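Local coordinates for protein prolyl-ACP dehydrogenase (Oscillatoria sp., PDB 4IRN) that oxidises prolyl groups carried on an acyl carrier protein, using bound FAD, in the biosynthesis of the cyanotoxin anatoxin-a, at residues 316-321 and 372-377; 289-294 and 330-335; 201-206 and 230-235. All blocks are in the same frame, centred on the assembly; numbering follows the deposited sequence.

Overall arrangement
Contacts 1 and 2 share helix 316-344 and belong to the helical C-terminal part of the acyl-CoA dehydrogenase fold, their centres about 18 Å apart. Contact 3 lies in the strand-rich middle domain across the centre of the chain, its centre about 43 Å from that of contact 1 and 33 Å from that of contact 2. The FAD beside contact 1 is also held by the second subunit, through His160, Ala162, Thr163, Ser169 and Thr195 of that copy. In its own chain the Phe203 and Ile205 side chains of contact 3 are each about 8 Å from those of His160 and Ala162, respectively, and Phe203 is about 9 Å from a bound FAD. Contact 2 lies away from the FAD sites.

Contact 1: 316-321 and 372-377; sequences QLVANK and IEIHGA. With FAD (flavin-adenine dinucleotide), chain J.
Lys321 reaches across and places its NZ 2.5 Å from Glu373 OE1 in a charged hydrogen bond. The ammonium comes from the anti side of that oxygen, 34° out of the carboxylate plane, and the side chains cross at about a right angle. A bend at the last torsion (chi4 -39°) turns NZ toward the acid, while the methylenes behind it run past Ile374 in the opposite direction; Lys321 CB lies 3.8 Å from Ile374 CD1. A lysine suits this place, offering both apolar length and a charge. FAD runs along one side of the helix pair, in the site that the acyl-CoA dehydrogenase fold builds between subunits. Val318 lays one of its two methyls, CG2, 3.4 Å from the ribose carbon C1B; the other, CG1, rests 4.4 Å from Ile374 CG2, while Ile374 meets FAD through its backbone O. Past the helix, Gly376 has positive phi, which by itself favours glycine, and without a side chain its CA comes 3.1 Å from FAD O1P. The next amide, Ala377 N, donates to O1P over 3.0 Å. Glu373 OE2 pairs with Lys397 of the second subunit, Gln316 NE2 with N1A of another FAD.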
loop_
_atom_site.group_PDB
_atom_site.type_symbol
_atom_site.label_atom_id
_atom_site.label_comp_id
_atom_site.label_asym_id
_atom_site.label_seq_id
_atom_site.Cartn_x
_atom_site.Cartn_y
_atom_site.Cartn_z
ATOM N N GLN A 316 11.700 13.619 7.695
ATOM C CA GLN A 316 11.025 12.343 7.941
ATOM C C GLN A 316 10.580 11.549 6.706
ATOM O O GLN A 316 10.512 10.314 6.772
ATOM C CB GLN A 316 9.882 12.510 8.939
ATOM C CG GLN A 316 10.364 12.802 10.357
ATOM C CD GLN A 316 9.246 12.889 11.364
ATOM O OE1 GLN A 316 8.062 13.045 11.029
ATOM N NE2 GLN A 316 9.598 12.766 12.626
ATOM N N LEU A 317 10.288 12.233 5.589
ATOM C CA LEU A 317 9.883 11.530 4.364
ATOM C C LEU A 317 11.047 10.729 3.766
ATOM O O LEU A 317 10.807 9.701 3.117
ATOM C CB LEU A 317 9.275 12.484 3.313
ATOM C CG LEU A 317 7.893 13.077 3.606
ATOM C CD1 LEU A 317 7.534 14.113 2.571
ATOM C CD2 LEU A 317 6.813 11.993 3.694
ATOM N N VAL A 318 12.308 11.208 3.995
ATOM C CA VAL A 318 13.538 10.559 3.536
ATOM C C VAL A 318 13.920 9.451 4.531
ATOM O O VAL A 318 14.158 8.323 4.108
ATOM C CB VAL A 318 14.680 11.584 3.309
ATOM C CG1 VAL A 318 15.991 10.901 2.939
ATOM C CG2 VAL A 318 14.298 12.616 2.253
ATOM N N ALA A 319 13.956 9.758 5.842
ATOM C CA ALA A 319 14.304 8.798 6.888
ATOM C C ALA A 319 13.375 7.589 6.950
ATOM O O ALA A 319 13.793 6.508 7.328
ATOM C CB ALA A 319 14.348 9.494 8.225
ATOM N N ASN A 320 12.119 7.761 6.553
ATOM C CA ASN A 320 11.137 6.683 6.584
ATOM C C ASN A 320 11.408 5.651 5.518
ATOM O O ASN A 320 11.148 4.476 5.746
ATOM C CB ASN A 320 9.696 7.222 6.498
ATOM C CG ASN A 320 8.650 6.211 6.882
ATOM O OD1 ASN A 320 8.840 5.404 7.784
ATOM N ND2 ASN A 320 7.514 6.251 6.218
ATOM N N LYS A 321 11.981 6.078 4.378
ATOM C CA LYS A 321 12.338 5.166 3.278
ATOM C C LYS A 321 13.428 4.209 3.733
ATOM O O LYS A 321 13.459 3.059 3.312
ATOM C CB LYS A 321 12.802 5.927 2.035
ATOM C CG LYS A 321 11.710 6.697 1.357
ATOM C CD LYS A 321 12.287 7.766 0.449
ATOM C CE LYS A 321 11.254 8.449 -0.413
ATOM N NZ LYS A 321 10.211 7.532 -0.927
ATOM N N ILE A 372 16.688 4.825 -5.240
ATOM C CA ILE A 372 16.704 5.773 -6.353
ATOM C C ILE A 372 16.023 7.087 -5.898
ATOM O O ILE A 372 16.519 8.176 -6.212
ATOM C CB ILE A 372 16.056 5.154 -7.630
ATOM C CG1 ILE A 372 16.888 3.956 -8.156
ATOM C CG2 ILE A 372 15.846 6.219 -8.743
ATOM C CD1 ILE A 372 16.149 3.003 -9.049
ATOM N N GLU A 373 14.912 6.972 -5.133
ATOM C CA GLU A 373 14.156 8.117 -4.612
ATOM C C GLU A 373 14.992 8.973 -3.666
ATOM O O GLU A 373 15.024 10.185 -3.843
ATOM C CB GLU A 373 12.860 7.667 -3.935
ATOM C CG GLU A 373 11.773 7.231 -4.907
ATOM C CD GLU A 373 10.666 6.386 -4.301
ATOM O OE1 GLU A 373 10.613 6.247 -3.057
ATOM O OE2 GLU A 373 9.850 5.845 -5.081
ATOM N N ILE A 374 15.691 8.341 -2.695
ATOM C CA ILE A 374 16.578 9.000 -1.716
ATOM C C ILE A 374 17.665 9.840 -2.427
ATOM O O ILE A 374 17.938 10.962 -2.001
ATOM C CB ILE A 374 17.172 7.948 -0.712
ATOM C CG1 ILE A 374 16.080 7.377 0.215
ATOM C CG2 ILE A 374 18.345 8.502 0.110
ATOM C CD1 ILE A 374 16.345 5.985 0.731
ATOM N N HIS A 375 18.248 9.299 -3.519
ATOM C CA HIS A 375 19.293 9.958 -4.319
ATOM C C HIS A 375 18.777 11.063 -5.267
ATOM O O HIS A 375 19.578 11.860 -5.760
ATOM C CB HIS A 375 20.133 8.920 -5.084
ATOM C CG HIS A 375 21.008 8.084 -4.204
ATOM N ND1 HIS A 375 20.484 7.087 -3.404
ATOM C CD2 HIS A 375 22.351 8.094 -4.065
ATOM C CE1 HIS A 375 21.517 6.541 -2.789
ATOM N NE2 HIS A 375 22.659 7.105 -3.162
ATOM N N GLY A 376 17.460 11.117 -5.483
ATOM C CA GLY A 376 16.837 12.096 -6.366
ATOM C C GLY A 376 17.141 11.807 -7.822
ATOM O O GLY A 376 17.225 10.637 -8.211
ATOM N N ALA A 377 17.328 12.869 -8.640
ATOM C CA ALA A 377 17.656 12.735 -10.073
ATOM C C ALA A 377 18.969 11.992 -10.263
ATOM O O ALA A 377 19.135 11.285 -11.253
ATOM C CB ALA A 377 17.747 14.098 -10.724
HETATM P PA FAD J . 17.707 16.716 -3.828
HETATM O O1A FAD J . 17.505 18.133 -3.436
HETATM O O2A FAD J . 19.146 16.198 -3.978
HETATM O O5B FAD J . 16.879 15.742 -2.877
HETATM C C5B FAD J . 17.506 14.627 -2.211
HETATM C C4B FAD J . 16.348 13.846 -1.654
HETATM O O4B FAD J . 15.926 14.430 -0.412
HETATM C C3B FAD J . 15.140 13.812 -2.588
HETATM O O3B FAD J . 14.830 12.470 -2.935
HETATM C C2B FAD J . 14.002 14.509 -1.832
HETATM O O2B FAD J . 12.897 13.624 -1.773
HETATM C C1B FAD J . 14.536 14.696 -0.411
HETATM N N9A FAD J . 14.327 16.035 0.132
HETATM C C8A FAD J . 15.071 17.161 -0.119
HETATM N N7A FAD J . 14.615 18.252 0.451
HETATM C C5A FAD J . 13.485 17.814 1.135
HETATM C C6A FAD J . 12.544 18.488 1.949
HETATM N N6A FAD J . 12.550 19.801 2.172
HETATM N N1A FAD J . 11.553 17.748 2.496
HETATM C C2A FAD J . 11.509 16.442 2.234
HETATM N N3A FAD J . 12.329 15.710 1.480
HETATM C C4A FAD J . 13.305 16.451 0.953
HETATM N N1 FAD J . 16.240 21.113 -13.689
HETATM C C2 FAD J . 16.296 22.297 -14.416
HETATM O O2 FAD J . 16.471 23.383 -13.868
HETATM N N3 FAD J . 16.165 22.277 -15.787
HETATM C C4 FAD J . 15.965 21.152 -16.550
HETATM O O4 FAD J . 15.860 21.251 -17.772
HETATM C C4X FAD J . 15.912 19.895 -15.787
HETATM N N5 FAD J . 15.758 18.771 -16.453
HETATM C C5X FAD J . 15.752 17.581 -15.727
HETATM C C6 FAD J . 15.573 16.382 -16.420
HETATM C C7 FAD J . 15.549 15.158 -15.764
HETATM C C7M FAD J . 15.302 13.895 -16.554
HETATM C C8 FAD J . 15.724 15.124 -14.362
HETATM C C8M FAD J . 15.719 13.822 -13.600
HETATM C C9 FAD J . 15.904 16.316 -13.669
HETATM C C9A FAD J . 15.917 17.550 -14.321
HETATM N N10 FAD J . 16.092 18.788 -13.645
HETATM C C10 FAD J . 16.073 19.968 -14.344
HETATM C "C1'" FAD J . 16.365 18.773 -12.192
HETATM C "C2'" FAD J . 15.174 18.209 -11.431
HETATM O "O2'" FAD J . 14.162 19.201 -11.272
HETATM C "C3'" FAD J . 15.613 17.616 -10.091
HETATM O "O3'" FAD J . 15.458 16.198 -10.077
HETATM C "C4'" FAD J . 14.948 18.238 -8.862
HETATM O "O4'" FAD J . 15.368 19.602 -8.843
HETATM C "C5'" FAD J . 15.368 17.535 -7.587
HETATM O "O5'" FAD J . 16.796 17.384 -7.741
HETATM P P FAD J . 17.643 16.612 -6.689
HETATM O O1P FAD J . 17.440 15.150 -6.731
HETATM O O2P FAD J . 18.954 17.336 -6.927
HETATM O O3P FAD J . 17.068 16.950 -5.237
#

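Contact 2: 289-294 and 330-335; sequences GTMERL and ENAKAY
Two helices of the C-terminal helical domain of the acyl-CoA dehydrogenase fold, 285-304 and 316-344, face each other where Met291 meets Ala332 and Glu292 meets Lys333. They run in roughly opposite directions and stand well apart, with 9.2 Å between Met291 CA and Ala332 CA, so a long side chain is needed to bridge them. Met291 supplies it: its unbranched chain points across and brings SD within 4.4 Å of Ala332 CB, the small alanine presenting just a methyl. Leu329 packs against Met291 and Val288 against Ala332, which keeps this layer apolar. Beside it lies a partly exposed charged layer. Lys333, fully stretched beyond CG, crosses Glu292 at about a right angle and sets NZ 3.4 Å from Glu292 OE1, a weak bond. Glu292 has CG anti to the backbone N (chi1 -163°), which swings its acid out toward the lysine; the same OE1 also accepts a hydrogen bond from Gln109 NE2. Lys333 NZ makes a second, long pairing at 3.7 Å with Glu330 OE2, one helical turn back, and Lys326 also pairs with that oxygen. An apolar contact with a salt-bridge network beside it thus joins this antiparallel pair of the family's C-terminal helical bundle.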
loop_
_atom_site.group_PDB
_atom_site.type_symbol
_atom_site.label_atom_id
_atom_site.label_comp_id
_atom_site.label_asym_id
_atom_site.label_seq_id
_atom_site.Cartn_x
_atom_site.Cartn_y
_atom_site.Cartn_z
ATOM N N GLY A 289 21.556 -9.791 0.481
ATOM C CA GLY A 289 22.872 -9.164 0.602
ATOM C C GLY A 289 22.946 -7.849 -0.143
ATOM O O GLY A 289 23.488 -6.870 0.379
ATOM N N THR A 290 22.357 -7.816 -1.362
ATOM C CA THR A 290 22.248 -6.638 -2.230
ATOM C C THR A 290 21.414 -5.562 -1.516
ATOM O O THR A 290 21.776 -4.384 -1.548
ATOM C CB THR A 290 21.630 -7.042 -3.580
ATOM O OG1 THR A 290 22.393 -8.111 -4.149
ATOM C CG2 THR A 290 21.522 -5.882 -4.563
ATOM N N MET A 291 20.320 -5.986 -0.849
ATOM C CA MET A 291 19.426 -5.125 -0.085
ATOM C C MET A 291 20.175 -4.473 1.077
ATOM O O MET A 291 19.943 -3.292 1.356
ATOM C CB MET A 291 18.224 -5.925 0.435
ATOM C CG MET A 291 17.223 -6.326 -0.652
ATOM S SD MET A 291 15.937 -7.466 -0.076
ATOM C CE MET A 291 14.965 -6.368 0.899
ATOM N N GLU A 292 21.095 -5.229 1.729
ATOM C CA GLU A 292 21.932 -4.732 2.823
ATOM C C GLU A 292 22.909 -3.673 2.294
ATOM O O GLU A 292 23.108 -2.661 2.965
ATOM C CB GLU A 292 22.691 -5.882 3.509
ATOM C CG GLU A 292 23.257 -5.529 4.878
ATOM C CD GLU A 292 23.955 -6.658 5.614
ATOM O OE1 GLU A 292 23.301 -7.694 5.880
ATOM O OE2 GLU A 292 25.151 -6.494 5.951
ATOM N N ARG A 293 23.490 -3.897 1.087
ATOM C CA ARG A 293 24.419 -2.956 0.450
ATOM C C ARG A 293 23.735 -1.630 0.108
ATOM O O ARG A 293 24.287 -0.575 0.428
ATOM C CB ARG A 293 25.119 -3.559 -0.789
ATOM C CG ARG A 293 26.165 -2.606 -1.415
ATOM C CD ARG A 293 26.918 -3.187 -2.592
ATOM N NE ARG A 293 26.064 -3.375 -3.759
ATOM C CZ ARG A 293 25.687 -4.558 -4.227
ATOM N NH1 ARG A 293 26.097 -5.673 -3.638
ATOM N NH2 ARG A 293 24.901 -4.636 -5.291
ATOM N N LEU A 294 22.545 -1.685 -0.500
ATOM C CA LEU A 294 21.761 -0.494 -0.857
ATOM C C LEU A 294 21.268 0.289 0.341
ATOM O O LEU A 294 21.126 1.493 0.241
ATOM C CB LEU A 294 20.583 -0.826 -1.785
ATOM C CG LEU A 294 20.855 -1.632 -3.071
ATOM C CD1 LEU A 294 19.552 -1.954 -3.762
ATOM C CD2 LEU A 294 21.820 -0.912 -4.011
ATOM N N GLU A 330 15.230 -7.132 7.411
ATOM C CA GLU A 330 15.105 -8.042 8.553
ATOM C C GLU A 330 14.065 -9.129 8.321
ATOM O O GLU A 330 14.264 -10.252 8.778
ATOM C CB GLU A 330 14.871 -7.283 9.872
ATOM C CG GLU A 330 16.030 -6.370 10.264
ATOM C CD GLU A 330 17.405 -7.000 10.427
ATOM O OE1 GLU A 330 17.504 -8.080 11.053
ATOM O OE2 GLU A 330 18.390 -6.398 9.942
ATOM N N ASN A 331 12.988 -8.810 7.587
ATOM C CA ASN A 331 11.936 -9.759 7.211
ATOM C C ASN A 331 12.450 -10.755 6.171
ATOM O O ASN A 331 12.120 -11.937 6.243
ATOM C CB ASN A 331 10.727 -9.038 6.640
ATOM C CG ASN A 331 9.798 -8.424 7.661
ATOM O OD1 ASN A 331 9.417 -9.066 8.646
ATOM N ND2 ASN A 331 9.362 -7.181 7.400
ATOM N N ALA A 332 13.238 -10.263 5.189
ATOM C CA ALA A 332 13.855 -11.064 4.129
ATOM C C ALA A 332 14.803 -12.100 4.751
ATOM O O ALA A 332 14.777 -13.268 4.360
ATOM C CB ALA A 332 14.616 -10.169 3.159
ATOM N N LYS A 333 15.597 -11.675 5.750
ATOM C CA LYS A 333 16.530 -12.530 6.492
ATOM C C LYS A 333 15.751 -13.647 7.211
ATOM O O LYS A 333 16.123 -14.815 7.116
ATOM C CB LYS A 333 17.354 -11.706 7.504
ATOM C CG LYS A 333 18.533 -10.963 6.896
ATOM C CD LYS A 333 19.234 -10.092 7.930
ATOM C CE LYS A 333 20.389 -9.301 7.352
ATOM N NZ LYS A 333 21.059 -8.451 8.378
ATOM N N ALA A 334 14.628 -13.292 7.854
ATOM C CA ALA A 334 13.749 -14.237 8.540
ATOM C C ALA A 334 13.177 -15.331 7.603
ATOM O O ALA A 334 13.207 -16.510 7.966
ATOM C CB ALA A 334 12.624 -13.486 9.215
ATOM N N TYR A 335 12.696 -14.948 6.394
ATOM C CA TYR A 335 12.138 -15.896 5.426
ATOM C C TYR A 335 13.205 -16.811 4.876
ATOM O O TYR A 335 12.942 -18.003 4.693
ATOM C CB TYR A 335 11.406 -15.198 4.272
ATOM C CG TYR A 335 9.990 -14.780 4.602
ATOM C CD1 TYR A 335 8.987 -15.728 4.794
ATOM C CD2 TYR A 335 9.643 -13.437 4.687
ATOM C CE1 TYR A 335 7.682 -15.350 5.115
ATOM C CE2 TYR A 335 8.341 -13.045 4.997
ATOM C CZ TYR A 335 7.365 -14.006 5.229
ATOM O OH TYR A 335 6.085 -13.611 5.545
#

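Contact 3: 201-206 and 230-235; sequences DLFIIF and LILSKP
Leu230 drops its two methyls onto Phe203 and Ile205, joining strand 230-232 to strand 202-206 across the middle domain of the acyl-CoA dehydrogenase fold. The strands belong to different sheets. Their axes pass 11.4 Å apart at an angle of 100°, the nearly perpendicular packing of two sheets face to face, so what holds them together here is side-chain contact. With its first torsion near 180° (chi1 -170°), Leu230 directs its fork toward strand 202-206, where the two branches serve two neighbours at once. CD2 approaches the Phe203 ring obliquely, 3.6 Å from CE1, with CD1 of the ring almost as close. The other branch, Leu230 CD1, looks to Ile205 CD1 at 4.4 Å, a looser contact. A leucine fits because its fork spreads over both the broad ring and the slimmer isoleucine, which lie two positions apart on one strand and so point to the same side. Leu249 and Leu251 of strand 249-257 pack against Leu230 as well. Two residues on, Leu232 again points inward, as alternation along a strand requires. Leu232 and Phe203 come at each other from opposite directions, Leu232 CD1 lying 3.8 Å from Phe203 CZ, the far end of the ring, again obliquely. The flat, long phenylalanine thus spans both leucines, one near CD1 and CE1 and the other at CZ, while Leu249 also touches Leu232. Beyond the leucines the chain turns polar. Ser233 is joined to Glu248 N through its hydroxyl oxygen. It also reaches forward along its own segment: Ser233 OG donates to Lys234 O over 3.0 Å, from a position 38° above the carbonyl plane.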
loop_
_atom_site.group_PDB
_atom_site.type_symbol
_atom_site.label_atom_id
_atom_site.label_comp_id
_atom_site.label_asym_id
_atom_site.label_seq_id
_atom_site.Cartn_x
_atom_site.Cartn_y
_atom_site.Cartn_z
ATOM N N ASP A 201 26.645 -27.036 -20.713
ATOM C CA ASP A 201 27.240 -28.295 -21.142
ATOM C C ASP A 201 26.266 -29.447 -20.901
ATOM O O ASP A 201 26.325 -30.453 -21.612
ATOM C CB ASP A 201 28.576 -28.533 -20.429
ATOM C CG ASP A 201 29.621 -27.485 -20.757
ATOM O OD1 ASP A 201 30.145 -27.504 -21.894
ATOM O OD2 ASP A 201 29.889 -26.616 -19.890
ATOM N N LEU A 202 25.360 -29.287 -19.913
ATOM C CA LEU A 202 24.315 -30.256 -19.570
ATOM C C LEU A 202 22.948 -29.562 -19.416
ATOM O O LEU A 202 22.848 -28.503 -18.785
ATOM C CB LEU A 202 24.691 -31.056 -18.302
ATOM C CG LEU A 202 23.793 -32.251 -17.915
ATOM C CD1 LEU A 202 23.970 -33.442 -18.887
ATOM C CD2 LEU A 202 24.076 -32.697 -16.494
ATOM N N PHE A 203 21.908 -30.168 -20.007
ATOM C CA PHE A 203 20.554 -29.639 -19.995
ATOM C C PHE A 203 19.610 -30.532 -19.204
ATOM O O PHE A 203 19.507 -31.723 -19.491
ATOM C CB PHE A 203 20.050 -29.452 -21.436
ATOM C CG PHE A 203 20.740 -28.338 -22.193
ATOM C CD1 PHE A 203 21.926 -28.573 -22.880
ATOM C CD2 PHE A 203 20.188 -27.060 -22.242
ATOM C CE1 PHE A 203 22.562 -27.539 -23.582
ATOM C CE2 PHE A 203 20.827 -26.028 -22.944
ATOM C CZ PHE A 203 22.007 -26.276 -23.611
ATOM N N ILE A 204 18.941 -29.962 -18.191
ATOM C CA ILE A 204 17.941 -30.663 -17.380
ATOM C C ILE A 204 16.583 -30.339 -18.031
ATOM O O ILE A 204 16.086 -29.220 -17.908
ATOM C CB ILE A 204 18.022 -30.287 -15.865
ATOM C CG1 ILE A 204 19.456 -30.450 -15.267
ATOM C CG2 ILE A 204 16.961 -30.999 -15.020
ATOM C CD1 ILE A 204 20.118 -31.844 -15.343
ATOM N N ILE A 205 16.025 -31.297 -18.755
ATOM C CA ILE A 205 14.798 -31.128 -19.532
ATOM C C ILE A 205 13.591 -31.872 -18.974
ATOM O O ILE A 205 13.664 -33.062 -18.702
ATOM C CB ILE A 205 15.068 -31.428 -21.035
ATOM C CG1 ILE A 205 16.340 -30.672 -21.502
ATOM C CG2 ILE A 205 13.838 -31.189 -21.904
ATOM C CD1 ILE A 205 16.447 -30.218 -22.913
ATOM N N PHE A 206 12.469 -31.149 -18.846
ATOM C CA PHE A 206 11.190 -31.666 -18.361
ATOM C C PHE A 206 10.294 -31.956 -19.551
ATOM O O PHE A 206 9.917 -31.041 -20.274
ATOM C CB PHE A 206 10.555 -30.693 -17.345
ATOM C CG PHE A 206 11.270 -30.743 -16.012
ATOM C CD1 PHE A 206 12.393 -29.951 -15.770
ATOM C CD2 PHE A 206 10.833 -31.591 -15.004
ATOM C CE1 PHE A 206 13.079 -30.031 -14.549
ATOM C CE2 PHE A 206 11.509 -31.656 -13.777
ATOM C CZ PHE A 206 12.626 -30.874 -13.557
ATOM N N LEU A 230 19.365 -30.675 -30.666
ATOM C CA LEU A 230 19.345 -29.639 -29.641
ATOM C C LEU A 230 19.730 -28.281 -30.277
ATOM O O LEU A 230 20.909 -28.018 -30.515
ATOM C CB LEU A 230 20.318 -30.061 -28.523
ATOM C CG LEU A 230 20.326 -29.269 -27.223
ATOM C CD1 LEU A 230 19.208 -29.722 -26.303
ATOM C CD2 LEU A 230 21.638 -29.467 -26.508
ATOM N N ILE A 231 18.715 -27.445 -30.578
ATOM C CA ILE A 231 18.860 -26.140 -31.238
ATOM C C ILE A 231 18.640 -24.965 -30.288
ATOM O O ILE A 231 17.578 -24.858 -29.670
ATOM C CB ILE A 231 17.948 -26.070 -32.498
ATOM C CG1 ILE A 231 18.341 -27.180 -33.506
ATOM C CG2 ILE A 231 17.979 -24.676 -33.140
ATOM C CD1 ILE A 231 17.286 -27.620 -34.432
ATOM N N LEU A 232 19.637 -24.070 -30.215
ATOM C CA LEU A 232 19.599 -22.879 -29.373
ATOM C C LEU A 232 19.564 -21.596 -30.192
ATOM O O LEU A 232 20.194 -21.513 -31.252
ATOM C CB LEU A 232 20.804 -22.853 -28.429
ATOM C CG LEU A 232 20.736 -23.810 -27.247
ATOM C CD1 LEU A 232 22.089 -24.394 -26.960
ATOM C CD2 LEU A 232 20.172 -23.118 -26.014
ATOM N N SER A 233 18.823 -20.597 -29.693
ATOM C CA SER A 233 18.709 -19.285 -30.317
ATOM C C SER A 233 19.779 -18.366 -29.716
ATOM O O SER A 233 20.539 -18.788 -28.841
ATOM C CB SER A 233 17.317 -18.707 -30.073
ATOM O OG SER A 233 17.188 -18.155 -28.771
ATOM N N LYS A 234 19.823 -17.110 -30.163
ATOM C CA LYS A 234 20.730 -16.099 -29.627
ATOM C C LYS A 234 20.115 -15.675 -28.265
ATOM O O LYS A 234 18.881 -15.763 -28.114
ATOM C CB LYS A 234 20.781 -14.907 -30.604
ATOM C CG LYS A 234 21.950 -13.952 -30.432
ATOM C CD LYS A 234 21.818 -12.722 -31.337
ATOM C CE LYS A 234 22.747 -11.604 -30.916
ATOM N NZ LYS A 234 24.165 -11.892 -31.266
ATOM N N PRO A 235 20.921 -15.278 -27.241
ATOM C CA PRO A 235 20.319 -14.874 -25.957
ATOM C C PRO A 235 19.381 -13.678 -26.144
ATOM O O PRO A 235 19.714 -12.715 -26.852
ATOM C CB PRO A 235 21.532 -14.537 -25.081
ATOM C CG PRO A 235 22.685 -15.202 -25.733
ATOM C CD PRO A 235 22.390 -15.135 -27.197
#